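Local coordinates for kelch domain-containing protein (Colletotrichum graminicola M1.001, PDB 5C86) that probably oxidises alcohols as a copper-dependent member of the galactose oxidase and glyoxal oxidase family, modelled here without its metal, at residues N2-W6 with P324-H328; G274-R278 with Q309-E313. All blocks are in the same frame, centred on the assembly; numbering follows the deposited sequence.

Contact 1. Residues N2-W6 with P324-H328; sequences NVGKW and PTTPH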
loop_
_atom_site.group_PDB
_atom_site.type_symbol
_atom_site.label_atom_id
_atom_site.label_comp_id
_atom_site.label_asym_id
_atom_site.label_seq_id
_atom_site.Cartn_x
_atom_site.Cartn_y
_atom_site.Cartn_z
ATOM N N ASN A 2 -2.661 -23.685 -8.342
ATOM C CA ASN A 2 -2.800 -22.233 -8.237
ATOM C C ASN A 2 -1.955 -21.690 -7.092
ATOM O O ASN A 2 -2.357 -20.846 -6.310
ATOM C CB ASN A 2 -4.285 -21.790 -8.194
ATOM C CG ASN A 2 -5.115 -22.380 -9.343
ATOM O OD1 ASN A 2 -4.599 -22.695 -10.432
ATOM N ND2 ASN A 2 -6.382 -22.597 -9.084
ATOM N N VAL A 3 -0.752 -22.200 -6.999
ATOM C CA VAL A 3 0.132 -21.813 -5.953
ATOM C C VAL A 3 1.181 -20.794 -6.389
ATOM O O VAL A 3 1.867 -20.275 -5.510
ATOM C CB VAL A 3 0.766 -23.054 -5.258
ATOM C CG1 VAL A 3 -0.308 -23.904 -4.606
ATOM C CG2 VAL A 3 1.593 -23.888 -6.245
ATOM N N GLY A 4 1.345 -20.517 -7.713
ATOM C CA GLY A 4 2.372 -19.654 -8.155
ATOM C C GLY A 4 3.734 -20.194 -7.903
ATOM O O GLY A 4 3.909 -21.427 -7.747
ATOM N N LYS A 5 4.683 -19.335 -7.854
ATOM C CA LYS A 5 6.075 -19.726 -7.721
ATOM C C LYS A 5 6.889 -18.630 -7.143
ATOM O O LYS A 5 6.756 -17.493 -7.531
ATOM C CB LYS A 5 6.613 -20.061 -9.112
ATOM C CG LYS A 5 7.991 -20.688 -9.106
ATOM C CD LYS A 5 8.344 -21.258 -10.484
ATOM C CE LYS A 5 9.550 -22.177 -10.355
ATOM N NZ LYS A 5 10.788 -21.383 -10.223
ATOM N N TRP A 6 7.850 -18.950 -6.260
ATOM C CA TRP A 6 8.795 -18.018 -5.758
ATOM C C TRP A 6 10.027 -17.907 -6.632
ATOM O O TRP A 6 10.503 -18.944 -7.078
ATOM C CB TRP A 6 9.289 -18.454 -4.356
ATOM C CG TRP A 6 8.250 -18.404 -3.332
ATOM C CD1 TRP A 6 7.658 -19.421 -2.779
ATOM C CD2 TRP A 6 7.790 -17.233 -2.652
ATOM N NE1 TRP A 6 6.767 -19.007 -1.813
ATOM C CE2 TRP A 6 6.825 -17.653 -1.712
ATOM C CE3 TRP A 6 8.069 -15.905 -2.775
ATOM C CZ2 TRP A 6 6.161 -16.743 -0.846
ATOM C CZ3 TRP A 6 7.396 -14.966 -1.870
ATOM C CH2 TRP A 6 6.465 -15.426 -0.948
ATOM N N PRO A 324 -4.692 -21.416 -0.548
ATOM C CA PRO A 324 -3.299 -21.273 -0.190
ATOM C C PRO A 324 -2.320 -21.211 -1.338
ATOM O O PRO A 324 -2.560 -21.829 -2.434
ATOM C CB PRO A 324 -3.042 -22.535 0.662
ATOM C CG PRO A 324 -3.963 -23.544 0.107
ATOM C CD PRO A 324 -5.252 -22.768 -0.254
ATOM N N THR A 325 -1.258 -20.478 -1.212
ATOM C CA THR A 325 -0.264 -20.443 -2.224
ATOM C C THR A 325 1.058 -21.047 -1.686
ATOM O O THR A 325 1.085 -21.511 -0.529
ATOM C CB THR A 325 -0.069 -19.060 -2.803
ATOM O OG1 THR A 325 0.479 -18.172 -1.804
ATOM C CG2 THR A 325 -1.405 -18.528 -3.289
ATOM N N THR A 326 2.125 -21.007 -2.441
ATOM C CA THR A 326 3.309 -21.764 -2.001
ATOM C C THR A 326 3.890 -21.119 -0.729
ATOM O O THR A 326 4.181 -19.927 -0.685
ATOM C CB THR A 326 4.329 -21.861 -3.130
ATOM O OG1 THR A 326 3.770 -22.659 -4.189
ATOM C CG2 THR A 326 5.573 -22.559 -2.687
ATOM N N PRO A 327 4.115 -21.959 0.296
ATOM C CA PRO A 327 4.730 -21.424 1.505
ATOM C C PRO A 327 6.145 -20.916 1.352
ATOM O O PRO A 327 6.888 -21.303 0.423
ATOM C CB PRO A 327 4.717 -22.597 2.514
ATOM C CG PRO A 327 4.503 -23.785 1.718
ATOM C CD PRO A 327 3.783 -23.383 0.442
ATOM N N HIS A 328 6.468 -19.973 2.232
ATOM C CA HIS A 328 7.825 -19.451 2.367
ATOM C C HIS A 328 8.398 -20.113 3.652
ATOM O O HIS A 328 7.675 -20.684 4.440
ATOM C CB HIS A 328 7.873 -17.925 2.309
ATOM C CG HIS A 328 6.937 -17.239 3.246
ATOM N ND1 HIS A 328 5.609 -16.983 2.975
ATOM C CD2 HIS A 328 7.138 -16.828 4.513
ATOM C CE1 HIS A 328 5.062 -16.371 4.027
ATOM N NE2 HIS A 328 5.981 -16.263 4.964
HETATM O O HOH W 1 5.602 -23.078 -6.193
#
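At the closing blade of a kelch-type beta-propeller, Val3 and Trp6 of the N-terminal segment meet Thr326 in the loop that leaves strand 321-324 of the preceding blade. The two segments run in nearly the same direction. Thr326 N donates to Val3 O at 3.2 Å, with an N-H...O angle of 152°, and lies in the carbonyl plane on a lone pair. Val3 O also accepts a bond from Trp368 NE1, which ties the same oxygen to strand 364-369. Thr325 packs against that oxygen too, its CB 3.5 Å from Val3 O; its OG1 bonds to Trp292 NE1.

The side chain of Thr326 divides its two branches between different neighbours. With OG1 anti to its own carbonyl carbon (chi1 -66°), the hydroxyl faces Val3 and packs tightly there, 3.2 Å from Val3 CG2, and shares a water molecule with Gly4 O. The other branch, CG2, reaches the pyrrole side of Trp6, 3.8 Å from Trp6 CD1.

The N-terminal strand 5-11 completes the last blade as its outermost strand, beside 364-369, the 'velcro' closure seen in many beta-propellers, and the contact fastens its beginning to the adjoining blade. Trp6 points from the strand toward the loop and turns the N-H edge of its indole to two successive carbonyls. Trp6 NE1 lies 3.0 Å from Thr326 O and approaches from above that carbonyl plane, 59° out of it, rather than along a lone pair; a second bond, to Pro327 O, is weak. Further along the indole, Trp6 CZ2 touches His328 CB at 3.8 Å, and the ring of Trp6 also meets that of Trp368.

Contact 2. Residues G274-R278 with Q309-E313; sequences GKYNR and QLTPE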
loop_
_atom_site.group_PDB
_atom_site.type_symbol
_atom_site.label_atom_id
_atom_site.label_comp_id
_atom_site.label_asym_id
_atom_site.label_seq_id
_atom_site.Cartn_x
_atom_site.Cartn_y
_atom_site.Cartn_z
ATOM N N GLY A 274 -10.596 -16.717 6.559
ATOM C CA GLY A 274 -9.499 -17.314 5.887
ATOM C C GLY A 274 -8.959 -18.503 6.756
ATOM O O GLY A 274 -9.394 -18.708 7.877
ATOM N N LYS A 275 -8.103 -19.323 6.165
ATOM C CA LYS A 275 -7.594 -20.453 6.882
ATOM C C LYS A 275 -6.602 -20.058 7.964
ATOM O O LYS A 275 -6.467 -20.758 8.971
ATOM C CB LYS A 275 -6.925 -21.356 5.937
ATOM C CG LYS A 275 -6.436 -22.636 6.534
ATOM C CD LYS A 275 -5.817 -23.533 5.443
ATOM C CE LYS A 275 -5.560 -24.986 5.874
ATOM N NZ LYS A 275 -5.477 -25.182 7.325
ATOM N N TYR A 276 -5.918 -18.933 7.813
ATOM C CA TYR A 276 -4.830 -18.572 8.721
ATOM C C TYR A 276 -5.078 -17.235 9.350
ATOM O O TYR A 276 -5.186 -16.215 8.625
ATOM C CB TYR A 276 -3.535 -18.595 7.936
ATOM C CG TYR A 276 -3.210 -19.914 7.315
ATOM C CD1 TYR A 276 -2.868 -21.021 8.122
ATOM C CD2 TYR A 276 -3.215 -20.092 5.925
ATOM C CE1 TYR A 276 -2.597 -22.237 7.545
ATOM C CE2 TYR A 276 -2.939 -21.293 5.370
ATOM C CZ TYR A 276 -2.621 -22.353 6.189
ATOM O OH TYR A 276 -2.353 -23.598 5.602
ATOM N N ASN A 277 -5.159 -17.185 10.662
ATOM C CA ASN A 277 -5.273 -15.896 11.383
ATOM C C ASN A 277 -3.945 -15.132 11.333
ATOM O O ASN A 277 -2.860 -15.730 11.410
ATOM C CB ASN A 277 -5.738 -16.060 12.783
ATOM C CG ASN A 277 -4.894 -17.042 13.606
ATOM O OD1 ASN A 277 -4.473 -18.091 13.131
ATOM N ND2 ASN A 277 -4.667 -16.672 14.870
ATOM N N ARG A 278 -4.025 -13.846 11.000
ATOM C CA ARG A 278 -2.818 -13.038 10.779
ATOM C C ARG A 278 -2.861 -11.691 11.401
ATOM O O ARG A 278 -3.818 -10.900 11.173
ATOM C CB ARG A 278 -2.601 -12.771 9.283
ATOM C CG ARG A 278 -2.483 -14.049 8.439
ATOM C CD ARG A 278 -2.408 -13.709 6.947
ATOM N NE ARG A 278 -2.735 -14.841 6.086
ATOM C CZ ARG A 278 -1.886 -15.741 5.617
ATOM N NH1 ARG A 278 -0.606 -15.640 5.868
ATOM N NH2 ARG A 278 -2.335 -16.740 4.868
ATOM N N GLN A 309 2.759 -17.414 10.281
ATOM C CA GLN A 309 1.916 -17.974 9.223
ATOM C C GLN A 309 2.803 -17.957 7.959
ATOM O O GLN A 309 3.053 -16.898 7.375
ATOM C CB GLN A 309 0.610 -17.167 9.087
ATOM C CG GLN A 309 -0.261 -17.198 10.330
ATOM C CD GLN A 309 -0.976 -18.521 10.524
ATOM O OE1 GLN A 309 -0.545 -19.555 9.939
ATOM N NE2 GLN A 309 -2.079 -18.523 11.170
ATOM N N LEU A 310 3.262 -19.146 7.541
ATOM C CA LEU A 310 4.192 -19.301 6.440
ATOM C C LEU A 310 3.531 -19.642 5.093
ATOM O O LEU A 310 4.195 -19.695 4.091
ATOM C CB LEU A 310 5.202 -20.426 6.769
ATOM C CG LEU A 310 6.045 -20.064 7.977
ATOM C CD1 LEU A 310 7.064 -21.270 8.208
ATOM C CD2 LEU A 310 6.830 -18.791 7.781
ATOM N N THR A 311 2.227 -19.875 5.098
ATOM C CA THR A 311 1.456 -20.146 3.905
ATOM C C THR A 311 0.542 -18.904 3.592
ATOM O O THR A 311 -0.437 -18.676 4.338
ATOM C CB THR A 311 0.578 -21.361 4.069
ATOM O OG1 THR A 311 1.454 -22.495 4.303
ATOM C CG2 THR A 311 -0.142 -21.641 2.831
ATOM N N PRO A 312 0.850 -18.211 2.482
ATOM C CA PRO A 312 0.005 -17.043 2.082
ATOM C C PRO A 312 -1.281 -17.571 1.552
ATOM O O PRO A 312 -1.412 -18.773 1.232
ATOM C CB PRO A 312 0.802 -16.383 1.002
ATOM C CG PRO A 312 2.278 -16.856 1.139
ATOM C CD PRO A 312 2.071 -18.259 1.681
ATOM N N GLU A 313 -2.266 -16.672 1.373
ATOM C CA GLU A 313 -3.535 -16.966 0.754
ATOM C C GLU A 313 -3.843 -16.017 -0.348
ATOM O O GLU A 313 -3.554 -14.855 -0.274
ATOM C CB GLU A 313 -4.646 -17.008 1.802
ATOM C CG GLU A 313 -4.567 -18.283 2.689
ATOM C CD GLU A 313 -5.563 -18.211 3.851
ATOM O OE1 GLU A 313 -5.286 -17.487 4.889
ATOM O OE2 GLU A 313 -6.709 -18.794 3.714
HETATM O O HOH W 2 -4.125 -20.734 11.557
HETATM O O HOH W 3 -5.314 -14.859 4.671
#
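Arg278 and Glu313 form a salt bridge, Arg278 NH2 to Glu313 OE1 at 3.0 Å, in which the carboxylate offers its anti lone pair. The same Arg278 NH2 also donates to Thr311 O, at 2.8 Å and nearly straight (164°), the donor lying in the carbonyl plane on a lone pair and the oxygen close to the guanidinium plane. A water accepts from Arg278 NE and donates to Glu313 OE1, and Arg278 NH1 goes on to Gly295 O.

Glu313, stretched out beyond CG (chi2 172°), brings its other oxygen to the backbone of the opposing loop: Lys275 N donates to Glu313 OE2 at 2.9 Å, on the syn side, while the bond from Tyr276 N to Glu313 OE1 is weak. At the far end, Gln309 bends at chi2 (-74°), folding its amide back so that Gln309 NE2 donates to Asn277 O at 2.9 Å, on a lone pair in the carbonyl plane.

Tyr276 fills the middle. Its CB lies over one face of the guanidinium, and the same side of its ring meets Gln309 and Thr311, with Tyr276 CD1 at 3.3 Å from Gln309 OE1 and Tyr276 CE2 at 3.8 Å from Thr311 CB, while Lys275 CG sits over the opposite face.

The loop before strand 282-285, which carries the chain from one propeller blade into the next, is thus bound to the loop entering strand 313-316. Gripped by a guanidinium, backbone amides and a water, the buried carboxylate of Glu313 is probably ionised, its charge balanced by that of Arg278.

Overall arrangement
Both contacts involve the blade built from strands 282-285, 291-294, 313-316 and 321-324: contact 2 lies at the entries to its first and third strands, contact 1 at the exit from its fourth, where the next blade begins. Their centres are 12 Å apart, and the loops 309-313 and 324-328 join them directly, since His328 N probably bonds to Leu310 O and Thr325 N to Pro312 O. Contact 2 has the more buried residues, with a side-chain salt bridge surrounded by bonds to backbone atoms. Contact 1 is more exposed and uncharged, relying on backbone carbonyls met by backbone and indole N-H groups. Contact 2 joins segments close in sequence; contact 1 joins ones more than 300 residues apart.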